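Local coordinates for protein tryptophan decarboxylase 1 (Oryza sativa subsp. japonica, PDB 6KHO) that decarboxylates L-tryptophan to tryptamine and 5-hydroxy-L-tryptophan to serotonin as a pyridoxal-phosphate-dependent homodimer, at residues G126-A131 and D372-Q377; V170-T175 and T339-R344; T175-L180 and M376-G381; L183-D188 and H347-S352. All blocks are in the same frame, centred on the assembly; numbering follows the deposited sequence.

Interaction 1: G126-A131 and D372-Q377; sequences GFTWQA and DLKDMQ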
# COMPACT_ATOMS: atom_id res chain seq x y z
N GLY A 126 -8.81 -8.45 2.25
CA GLY A 126 -9.90 -8.06 3.13
C GLY A 126 -10.69 -6.83 2.74
O GLY A 126 -10.92 -5.97 3.60
N PHE A 127 -11.14 -6.73 1.49
CA PHE A 127 -11.89 -5.56 1.06
C PHE A 127 -13.21 -5.42 1.81
O PHE A 127 -13.66 -4.31 2.10
CB PHE A 127 -12.14 -5.58 -0.46
CG PHE A 127 -12.26 -6.96 -1.08
CD1 PHE A 127 -13.38 -7.75 -0.87
CD2 PHE A 127 -11.29 -7.41 -1.97
CE1 PHE A 127 -13.49 -9.01 -1.50
CE2 PHE A 127 -11.39 -8.65 -2.59
CZ PHE A 127 -12.49 -9.45 -2.36
N THR A 128 -13.85 -6.54 2.13
CA THR A 128 -15.05 -6.56 2.96
C THR A 128 -14.81 -7.45 4.18
O THR A 128 -13.92 -8.31 4.18
CB THR A 128 -16.29 -7.07 2.20
OG1 THR A 128 -16.06 -8.42 1.76
CG2 THR A 128 -16.63 -6.18 0.98
N TRP A 129 -15.63 -7.20 5.21
CA TRP A 129 -15.67 -8.08 6.38
C TRP A 129 -15.89 -9.54 5.96
O TRP A 129 -15.17 -10.43 6.39
CB TRP A 129 -16.77 -7.60 7.34
CG TRP A 129 -16.97 -8.48 8.56
CD1 TRP A 129 -16.36 -8.35 9.77
CD2 TRP A 129 -17.82 -9.63 8.66
NE1 TRP A 129 -16.77 -9.36 10.63
CE2 TRP A 129 -17.68 -10.15 9.97
CE3 TRP A 129 -18.72 -10.25 7.78
CZ2 TRP A 129 -18.39 -11.27 10.42
CZ3 TRP A 129 -19.41 -11.40 8.22
CH2 TRP A 129 -19.23 -11.89 9.53
N GLN A 130 -16.87 -9.78 5.08
CA GLN A 130 -17.19 -11.14 4.69
C GLN A 130 -16.02 -11.81 3.97
O GLN A 130 -15.82 -13.03 4.11
CB GLN A 130 -18.43 -11.16 3.80
CG GLN A 130 -18.89 -12.57 3.43
CD GLN A 130 -19.19 -13.41 4.65
OE1 GLN A 130 -18.32 -14.12 5.18
NE2 GLN A 130 -20.43 -13.35 5.11
N ALA A 131 -15.25 -11.03 3.19
CA ALA A 131 -14.06 -11.51 2.48
C ALA A 131 -13.05 -12.17 3.39
O ALA A 131 -12.20 -12.91 2.89
CB ALA A 131 -13.34 -10.36 1.78
N ASP A 372 -16.71 -2.17 5.96
CA ASP A 372 -15.84 -2.75 4.95
C ASP A 372 -14.70 -1.77 4.70
O ASP A 372 -14.95 -0.61 4.35
CB ASP A 372 -16.61 -3.05 3.67
CG ASP A 372 -17.77 -4.01 3.91
OD1 ASP A 372 -17.53 -5.07 4.52
OD2 ASP A 372 -18.91 -3.70 3.51
N LEU A 373 -13.46 -2.22 4.92
CA LEU A 373 -12.37 -1.26 4.98
C LEU A 373 -11.93 -0.78 3.60
O LEU A 373 -11.19 0.21 3.53
CB LEU A 373 -11.18 -1.85 5.76
CG LEU A 373 -11.56 -2.03 7.25
CD1 LEU A 373 -10.51 -2.82 8.03
CD2 LEU A 373 -11.82 -0.71 7.93
N LYS A 374 -12.41 -1.38 2.52
CA LYS A 374 -12.28 -0.73 1.22
C LYS A 374 -12.91 0.66 1.21
O LYS A 374 -12.51 1.52 0.41
CB LYS A 374 -12.91 -1.58 0.12
CG LYS A 374 -14.42 -1.73 0.25
CD LYS A 374 -14.96 -2.45 -0.99
CE LYS A 374 -16.47 -2.51 -0.98
NZ LYS A 374 -17.03 -1.15 -1.31
N ASP A 375 -13.88 0.92 2.09
CA ASP A 375 -14.56 2.20 2.13
C ASP A 375 -13.84 3.22 3.00
O ASP A 375 -14.35 4.32 3.19
CB ASP A 375 -16.01 2.01 2.64
CG ASP A 375 -16.86 1.15 1.71
OD1 ASP A 375 -16.57 1.04 0.50
OD2 ASP A 375 -17.85 0.57 2.20
N MET A 376 -12.65 2.87 3.51
CA MET A 376 -11.84 3.78 4.32
C MET A 376 -10.46 4.01 3.72
O MET A 376 -9.57 4.53 4.40
CB MET A 376 -11.69 3.23 5.75
CG MET A 376 -13.00 3.11 6.50
SD MET A 376 -13.39 4.67 7.29
CE MET A 376 -12.15 4.73 8.58
N GLN A 377 -10.26 3.65 2.45
CA GLN A 377 -8.93 3.71 1.82
C GLN A 377 -9.12 4.02 0.34
O GLN A 377 -10.25 4.07 -0.16
CB GLN A 377 -8.17 2.39 1.99
CG GLN A 377 -8.84 1.25 1.22
CD GLN A 377 -8.14 -0.11 1.39
OE1 GLN A 377 -7.43 -0.34 2.37
NE2 GLN A 377 -8.35 -1.01 0.43
O HOH W 1 -13.09 -5.09 5.25
O HOH W 2 -18.92 -7.74 4.73
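F127 meets K374 through its backbone, while T128 and W129 close around the carboxylate of D372. Just before them, G126 takes part through a water, which donates to G126 O and accepts from L373 N. At F127 the carbonyl turns toward the 3-10 turn 373-375: F127 O accepts from K374 N at 3.2 Å, and the aliphatic start of the lysine follows, with K374 CG 3.3 Å from F127 O. The phenyl ring leads off elsewhere, edge-to-face with F103 of the second subunit. T128 lies alongside D372, the two side chains pointing the same way, with T128 CB 3.3 Å from D372 OD1. Its hydroxyl sits between the backbone N and the carbonyl carbon (chi1 61°), where OG1 accepts from A131 N at 3.1 Å in an ST motif. W129 then gives its backbone N-H to the anti lone pair of D372 OD1, 2.9 Å from W129 N, in a nearly straight bond of 161°. The indole swings away, its NE1 bonded to E137. At Q130 the backbone N donates to a second water, which in turn donates to D372 OD1, giving that oxygen two donors. D372 OD2 is engaged by S365, so both carboxylate oxygens of this buried acid have partners. K374 NZ pairs with D375 OD1 at 2.9 Å and also bonds T355 O. A buried aspartate here joins two loops by accepting from the backbone N-H of W129, next to the V380-G381 part of the cofactor phosphate site at the dimer interface.

Interaction 2: V170-T175 and T339-R344; sequences VILGTT and TCLYVR. With PLP (pyridoxal-5'-phosphate), chain C.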
# COMPACT_ATOMS: atom_id res chain seq x y z
N VAL A 170 -8.48 3.06 10.56
CA VAL A 170 -8.08 2.16 9.49
C VAL A 170 -6.56 2.10 9.45
O VAL A 170 -5.89 3.11 9.68
CB VAL A 170 -8.66 2.60 8.12
CG1 VAL A 170 -8.17 4.01 7.74
CG2 VAL A 170 -8.31 1.58 7.02
N ILE A 171 -6.02 0.92 9.17
CA ILE A 171 -4.59 0.79 8.93
C ILE A 171 -4.36 0.98 7.43
O ILE A 171 -4.94 0.28 6.60
CB ILE A 171 -4.07 -0.58 9.39
CG1 ILE A 171 -4.27 -0.75 10.90
CG2 ILE A 171 -2.60 -0.73 9.00
CD1 ILE A 171 -3.95 -2.20 11.39
N LEU A 172 -3.52 1.95 7.10
CA LEU A 172 -3.12 2.25 5.73
C LEU A 172 -1.62 1.99 5.58
O LEU A 172 -0.91 1.73 6.56
CB LEU A 172 -3.44 3.72 5.38
CG LEU A 172 -4.91 4.12 5.58
CD1 LEU A 172 -5.12 5.63 5.45
CD2 LEU A 172 -5.80 3.37 4.60
N GLY A 173 -1.14 2.05 4.34
CA GLY A 173 0.28 1.86 4.10
C GLY A 173 1.12 3.05 4.53
O GLY A 173 2.22 2.87 5.07
N THR A 174 0.63 4.28 4.32
CA THR A 174 1.48 5.46 4.43
C THR A 174 0.72 6.63 5.04
O THR A 174 -0.51 6.71 4.97
CB THR A 174 2.01 5.92 3.05
OG1 THR A 174 0.90 6.23 2.19
CG2 THR A 174 2.90 4.86 2.39
N THR A 175 1.49 7.57 5.59
CA THR A 175 0.90 8.84 6.01
C THR A 175 0.31 9.59 4.82
O THR A 175 -0.73 10.25 4.95
CB THR A 175 1.95 9.67 6.75
OG1 THR A 175 2.29 9.02 7.98
CG2 THR A 175 1.43 11.08 7.07
N THR A 339 0.57 2.28 8.92
CA THR A 339 0.19 3.62 9.39
C THR A 339 -1.25 3.55 9.87
O THR A 339 -2.11 3.02 9.16
CB THR A 339 0.32 4.67 8.29
OG1 THR A 339 1.67 4.70 7.81
CG2 THR A 339 -0.06 6.07 8.82
N CYS A 340 -1.51 4.09 11.06
CA CYS A 340 -2.83 4.04 11.66
C CYS A 340 -3.49 5.41 11.56
O CYS A 340 -2.90 6.40 11.98
CB CYS A 340 -2.74 3.60 13.12
SG CYS A 340 -2.09 1.89 13.24
N LEU A 341 -4.69 5.46 10.99
CA LEU A 341 -5.48 6.68 10.89
C LEU A 341 -6.71 6.56 11.76
O LEU A 341 -7.44 5.57 11.66
CB LEU A 341 -5.90 6.94 9.44
CG LEU A 341 -7.01 7.98 9.25
CD1 LEU A 341 -6.51 9.37 9.66
CD2 LEU A 341 -7.51 7.97 7.81
N TYR A 342 -6.97 7.58 12.59
CA TYR A 342 -8.15 7.65 13.44
C TYR A 342 -8.96 8.88 13.07
O TYR A 342 -8.38 9.95 12.83
CB TYR A 342 -7.78 7.72 14.93
CG TYR A 342 -7.06 6.49 15.44
CD1 TYR A 342 -5.68 6.40 15.37
CD2 TYR A 342 -7.77 5.42 15.98
CE1 TYR A 342 -5.01 5.27 15.85
CE2 TYR A 342 -7.11 4.28 16.46
CZ TYR A 342 -5.73 4.22 16.39
OH TYR A 342 -5.07 3.10 16.86
N VAL A 343 -10.28 8.75 13.01
CA VAL A 343 -11.16 9.86 12.68
C VAL A 343 -12.31 9.91 13.68
O VAL A 343 -12.74 8.88 14.20
CB VAL A 343 -11.71 9.77 11.23
CG1 VAL A 343 -10.55 9.71 10.21
CG2 VAL A 343 -12.61 8.57 11.06
N ARG A 344 -12.82 11.12 13.94
CA ARG A 344 -13.94 11.23 14.86
C ARG A 344 -15.27 10.90 14.21
O ARG A 344 -16.23 10.56 14.92
CB ARG A 344 -13.98 12.63 15.48
CG ARG A 344 -13.10 12.69 16.74
CD ARG A 344 -12.97 14.09 17.27
NE ARG A 344 -14.27 14.70 17.49
CZ ARG A 344 -14.50 16.00 17.39
NH1 ARG A 344 -13.52 16.84 17.07
NH2 ARG A 344 -15.72 16.47 17.62
N1 PLP C . 5.20 12.73 8.16
C2 PLP C . 6.12 12.63 9.19
C2A PLP C . 6.11 13.57 10.35
C3 PLP C . 7.09 11.63 9.15
O3 PLP C . 7.99 11.53 10.16
C4 PLP C . 7.12 10.73 8.09
C4A PLP C . 7.89 9.45 8.22
C5 PLP C . 6.19 10.84 7.06
C6 PLP C . 5.23 11.85 7.10
C5A PLP C . 6.29 9.85 5.92
O4P PLP C . 5.16 9.84 5.08
P PLP C . 4.78 8.52 4.21
O1P PLP C . 5.98 8.02 3.45
O2P PLP C . 3.66 8.92 3.27
O3P PLP C . 4.31 7.38 5.10
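T339 is wrapped by L172 to T175, where strand 168-172 ends and the chain bends toward the cofactor. The strands run antiparallel, with V170-L341 and L172-T339 as hydrogen-bonded pairs flanking the non-hydrogen-bonded pair I171-C340. The bond from L172 N to T339 O is short at 2.7 Å, and its return from T339 N to L172 O measures 2.8 Å. The same T339 O also receives a CA-H...O contact from I171 CA at 3.3 Å. Beyond the last pair, G173-T175 enclose the T339 side chain. T339 OG1 stands beside its own backbone N (chi1 -59°), 3.5 Å from T174 CA, and hydrogen-bonds S327; T339 CG2, anti to that N, lies 3.9 Å from T175 OG1, and the side chains of T339 and T175 cross at about a right angle. Packing is looser between the apolar side chains. On the face carrying V170, L172 and L341, the L341 side chain crosses V170 and L172 obliquely, L341 CD2 touching V170 CG1 at 4.0 Å and also L172 CD1, and helix 175-194 covers this side. On the other face I171 CG1 reaches C340 SG at 4.1 Å, with helix 133-149 against the cysteine. From Y342 onward the second strand has no partner in 170-175, and R344 is partly exposed. T174 caps the next helix through OG1 to E177 N, while T175 N donates to phosphate oxygen O3P of pyridoxal phosphate at 2.9 Å. The helix start thus offers backbone N-H groups to the phosphate, and its dipole would probably help stabilise the negative charge.

Interaction 3: T175-L180 and M376-G381; sequences TSEAML and MQVGVG. With PLP (pyridoxal-5'-phosphate), chain C; PLP (pyridoxal-5'-phosphate), chain J.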
# COMPACT_ATOMS: atom_id res chain seq x y z
N THR A 175 1.49 7.57 5.59
CA THR A 175 0.90 8.84 6.01
C THR A 175 0.31 9.59 4.82
O THR A 175 -0.73 10.25 4.95
CB THR A 175 1.95 9.67 6.75
OG1 THR A 175 2.29 9.02 7.98
CG2 THR A 175 1.43 11.08 7.07
N SER A 176 0.93 9.47 3.64
CA SER A 176 0.40 10.17 2.47
C SER A 176 -1.03 9.75 2.17
O SER A 176 -1.87 10.61 1.88
CB SER A 176 1.29 9.93 1.25
OG SER A 176 2.62 10.36 1.50
N GLU A 177 -1.33 8.44 2.22
CA GLU A 177 -2.71 8.01 1.98
C GLU A 177 -3.65 8.52 3.07
O GLU A 177 -4.80 8.86 2.79
CB GLU A 177 -2.80 6.48 1.89
CG GLU A 177 -4.20 6.03 1.38
CD GLU A 177 -4.31 4.54 1.13
OE1 GLU A 177 -3.29 3.83 1.32
OE2 GLU A 177 -5.41 4.07 0.75
N ALA A 178 -3.19 8.55 4.32
CA ALA A 178 -4.01 9.09 5.39
C ALA A 178 -4.29 10.57 5.17
O ALA A 178 -5.41 11.05 5.40
CB ALA A 178 -3.33 8.85 6.74
N MET A 179 -3.29 11.31 4.70
CA MET A 179 -3.51 12.71 4.35
C MET A 179 -4.46 12.82 3.18
O MET A 179 -5.36 13.67 3.18
CB MET A 179 -2.18 13.38 4.02
CG MET A 179 -1.35 13.69 5.23
SD MET A 179 0.34 14.11 4.77
CE MET A 179 1.00 14.57 6.37
N LEU A 180 -4.29 11.98 2.16
CA LEU A 180 -5.08 12.11 0.95
C LEU A 180 -6.57 11.86 1.23
O LEU A 180 -7.43 12.60 0.75
CB LEU A 180 -4.58 11.14 -0.12
CG LEU A 180 -5.41 10.99 -1.40
CD1 LEU A 180 -5.62 12.35 -2.09
CD2 LEU A 180 -4.74 10.04 -2.37
N MET A 376 -12.65 2.87 3.51
CA MET A 376 -11.84 3.78 4.32
C MET A 376 -10.46 4.01 3.72
O MET A 376 -9.57 4.53 4.40
CB MET A 376 -11.69 3.23 5.75
CG MET A 376 -13.00 3.11 6.50
SD MET A 376 -13.39 4.67 7.29
CE MET A 376 -12.15 4.73 8.58
N GLN A 377 -10.26 3.65 2.45
CA GLN A 377 -8.93 3.71 1.82
C GLN A 377 -9.12 4.02 0.34
O GLN A 377 -10.25 4.07 -0.16
CB GLN A 377 -8.17 2.39 1.99
CG GLN A 377 -8.84 1.25 1.22
CD GLN A 377 -8.14 -0.11 1.39
OE1 GLN A 377 -7.43 -0.34 2.37
NE2 GLN A 377 -8.35 -1.01 0.43
N VAL A 378 -8.00 4.16 -0.37
CA VAL A 378 -8.06 4.43 -1.81
C VAL A 378 -8.46 3.18 -2.59
O VAL A 378 -9.36 3.22 -3.44
CB VAL A 378 -6.71 5.00 -2.29
CG1 VAL A 378 -6.62 4.97 -3.83
CG2 VAL A 378 -6.54 6.42 -1.74
N GLY A 379 -7.80 2.04 -2.33
CA GLY A 379 -7.96 0.86 -3.14
C GLY A 379 -9.07 -0.08 -2.67
O GLY A 379 -9.84 0.23 -1.76
N VAL A 380 -9.14 -1.24 -3.32
CA VAL A 380 -10.15 -2.25 -2.98
C VAL A 380 -9.50 -3.32 -2.11
O VAL A 380 -9.82 -3.43 -0.92
CB VAL A 380 -10.79 -2.86 -4.24
CG1 VAL A 380 -11.95 -3.79 -3.86
CG2 VAL A 380 -11.30 -1.75 -5.16
N GLY A 381 -8.57 -4.09 -2.67
CA GLY A 381 -7.90 -5.13 -1.90
C GLY A 381 -6.99 -4.56 -0.82
O GLY A 381 -6.62 -3.39 -0.83
N1 PLP C . 5.20 12.73 8.16
C2 PLP C . 6.12 12.63 9.19
C2A PLP C . 6.11 13.57 10.35
C3 PLP C . 7.09 11.63 9.15
O3 PLP C . 7.99 11.53 10.16
C4 PLP C . 7.12 10.73 8.09
C4A PLP C . 7.89 9.45 8.22
C5 PLP C . 6.19 10.84 7.06
C6 PLP C . 5.23 11.85 7.10
C5A PLP C . 6.29 9.85 5.92
O4P PLP C . 5.16 9.84 5.08
P PLP C . 4.78 8.52 4.21
O1P PLP C . 5.98 8.02 3.45
O2P PLP C . 3.66 8.92 3.27
O3P PLP C . 4.31 7.38 5.10
N1 PLP J . -9.72 -3.58 -11.84
C2 PLP J . -9.72 -4.93 -12.14
C2A PLP J . -9.89 -5.40 -13.57
C3 PLP J . -9.54 -5.84 -11.12
O3 PLP J . -9.53 -7.18 -11.43
C4 PLP J . -9.36 -5.42 -9.80
C4A PLP J . -8.47 -6.24 -8.90
C5 PLP J . -9.39 -4.07 -9.51
C6 PLP J . -9.57 -3.15 -10.54
C5A PLP J . -9.23 -3.59 -8.08
O4P PLP J . -7.87 -3.38 -7.80
P PLP J . -7.27 -3.05 -6.35
O1P PLP J . -5.81 -3.41 -6.46
O2P PLP J . -7.47 -1.56 -6.13
O3P PLP J . -7.91 -3.81 -5.23
O HOH W 3 -5.60 1.80 -0.62
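E177 reaches V378 with its carboxylate: V378 N donates to E177 OE2 at 2.8 Å, almost straight at 173° and nearly along the C-O axis. A water donates to the same oxygen and accepts from G379 N, so E177 OE2 serves two successive amides of the loop, one directly and one through water. The glutamate gets there by stretching out, CG anti to the backbone N (chi1 -169°) and the chain extended beyond it. Its methylene CG also rests 3.9 Å from V378 CG2, and L180 CD2 touches that same methyl at 4.1 Å, the two side chains crossing at about a right angle. Farther out, the extended side chain of Q377 spans the turn of its own loop: NE2 donates to G379 O at 2.9 Å from above the carbonyl plane, and to G381 O, while OE1 is held by R382. K219 of the second subunit bonds Q377 O. The two ends of the contact face different cofactors. S176 N meets O2P of the pyridoxal phosphate of chain C at 2.8 Å, whereas G381 N donates to O3P of the cofactor of chain J at 2.7 Å and V380 N bonds O2P of that cofactor at 3.3 Å. The contact thus lies between the phosphate sites of the two active centres, each built from a helix N terminus of one subunit and a loop of the other, as in fold-type I pyridoxal-phosphate enzymes.

Interaction 4: L183-D188 and H347-S352; sequences LVAARD and HRLTGS
D188 and S352 point toward each other across helix segments 183-188 and 347-352, whose axes run at 85°. S352 OG donates to D188 OD2 at 2.7 Å, approaching on the anti side of the carboxylate and 23° out of its plane. The serine hydroxyl lies beside its own backbone N (chi1 -63°), and D188 CG is likewise beside its N, which turns S352 OG and D188 CG toward each other. The other carboxylate oxygen looks back to its own helix: R187 grips D188 OD1 side-on, NE and NH2 each at 3.1 Å, with the oxygen in the guanidinium plane and met from its syn side. One face of that guanidinium is covered by V184 CG2, offset toward the rim, and its nitrogens also bond A224 O and, in the second subunit, R222 O and L223 O. The aspartate joins the serine to an arginine that reaches the dimer interface, and R187 probably favours the charged form of D188. V184 turns its other methyl across, CG1 lying 3.8 Å from S352 CB. A185 is directed at the partner helix, its small CB reaching the backbone, 3.4 Å from R348 O, and touching L349 CD1 at 3.7 Å. Here the chain traces come closest, 5.5 Å between A185 CA and L349 CA, while the axes of these segments come within 8.7 Å. This is near-perpendicular helix packing through an alanine, between two helices that both pack on W294 of the large domain's central sheet, near the dimer interface.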
# COMPACT_ATOMS: atom_id res chain seq x y z
N LEU A 183 -8.01 14.74 3.25
CA LEU A 183 -8.13 15.91 2.38
C LEU A 183 -9.33 15.77 1.45
O LEU A 183 -10.02 16.76 1.17
CB LEU A 183 -6.87 16.10 1.55
CG LEU A 183 -5.69 16.80 2.22
CD1 LEU A 183 -4.40 16.42 1.49
CD2 LEU A 183 -5.93 18.31 2.18
N VAL A 184 -9.58 14.57 0.94
CA VAL A 184 -10.71 14.37 0.04
C VAL A 184 -12.02 14.56 0.79
O VAL A 184 -12.95 15.20 0.29
CB VAL A 184 -10.62 13.00 -0.65
CG1 VAL A 184 -11.98 12.62 -1.24
CG2 VAL A 184 -9.56 13.05 -1.75
N ALA A 185 -12.11 14.04 2.01
CA ALA A 185 -13.33 14.24 2.80
C ALA A 185 -13.55 15.72 3.09
O ALA A 185 -14.67 16.24 2.94
CB ALA A 185 -13.26 13.42 4.09
N ALA A 186 -12.50 16.44 3.49
CA ALA A 186 -12.64 17.86 3.78
C ALA A 186 -13.00 18.63 2.52
O ALA A 186 -13.88 19.51 2.54
CB ALA A 186 -11.35 18.42 4.39
N ARG A 187 -12.34 18.31 1.40
CA ARG A 187 -12.64 18.93 0.11
C ARG A 187 -14.11 18.76 -0.25
O ARG A 187 -14.79 19.73 -0.62
CB ARG A 187 -11.75 18.32 -0.97
CG ARG A 187 -11.97 18.91 -2.38
CD ARG A 187 -11.39 17.99 -3.48
NE ARG A 187 -12.21 16.78 -3.65
CZ ARG A 187 -11.85 15.71 -4.36
NH1 ARG A 187 -10.67 15.67 -4.98
NH2 ARG A 187 -12.67 14.67 -4.44
N ASP A 188 -14.62 17.53 -0.17
CA ASP A 188 -15.98 17.28 -0.62
C ASP A 188 -16.99 18.04 0.24
O ASP A 188 -17.98 18.58 -0.28
CB ASP A 188 -16.26 15.78 -0.64
CG ASP A 188 -15.49 15.06 -1.77
OD1 ASP A 188 -14.91 15.77 -2.63
OD2 ASP A 188 -15.48 13.80 -1.80
N HIS A 347 -18.23 8.38 8.95
CA HIS A 347 -19.17 8.71 7.88
C HIS A 347 -18.63 9.80 6.95
O HIS A 347 -18.94 9.79 5.75
CB HIS A 347 -20.51 9.13 8.52
CG HIS A 347 -21.62 9.34 7.54
ND1 HIS A 347 -22.01 8.38 6.62
CD2 HIS A 347 -22.45 10.40 7.34
CE1 HIS A 347 -23.02 8.84 5.91
NE2 HIS A 347 -23.31 10.06 6.33
N ARG A 348 -17.82 10.72 7.47
CA ARG A 348 -17.22 11.75 6.63
C ARG A 348 -16.26 11.14 5.60
O ARG A 348 -16.14 11.65 4.48
CB ARG A 348 -16.47 12.78 7.48
CG ARG A 348 -17.31 13.60 8.48
CD ARG A 348 -17.80 14.94 7.90
NE ARG A 348 -18.43 15.80 8.91
CZ ARG A 348 -19.32 16.76 8.64
NH1 ARG A 348 -19.84 17.50 9.62
NH2 ARG A 348 -19.71 16.98 7.39
N LEU A 349 -15.57 10.05 5.96
CA LEU A 349 -14.65 9.40 5.02
C LEU A 349 -15.39 8.45 4.10
O LEU A 349 -15.20 8.49 2.87
CB LEU A 349 -13.56 8.65 5.77
CG LEU A 349 -12.16 9.25 5.80
CD1 LEU A 349 -12.22 10.68 6.28
CD2 LEU A 349 -11.30 8.40 6.73
N THR A 350 -16.23 7.58 4.65
CA THR A 350 -16.92 6.61 3.80
C THR A 350 -17.83 7.32 2.80
O THR A 350 -18.02 6.82 1.69
CB THR A 350 -17.73 5.62 4.66
OG1 THR A 350 -18.67 6.33 5.47
CG2 THR A 350 -16.79 4.81 5.57
N GLY A 351 -18.34 8.51 3.14
CA GLY A 351 -19.16 9.25 2.19
C GLY A 351 -18.45 9.55 0.88
O GLY A 351 -19.05 9.50 -0.19
N SER A 352 -17.15 9.84 0.95
CA SER A 352 -16.35 10.07 -0.24
C SER A 352 -15.74 8.80 -0.83
O SER A 352 -15.49 8.74 -2.04
CB SER A 352 -15.21 11.04 0.07
OG SER A 352 -15.71 12.31 0.45

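In the fold
From the N terminus, the loop 126-131 comes first, and interaction 1 joins it to 372-377, closing the loop within which interactions 2 and 4 are nested. Strand 168-172 then pairs with 339-343 in interaction 2, and the following helix 175-194 serves twice: its start meets 376-381 in interaction 3, its later turns meet helix 346-353 in interaction 4. Interaction 2 crosses both of these, while interaction 4 nests inside interaction 3. Interactions 1 and 3 end on the same loop, sharing M376 and Q377. Together they tie the edge of the central sheet, its covering helices and the loop before helix 386-420 to the cofactor sites and second subunit.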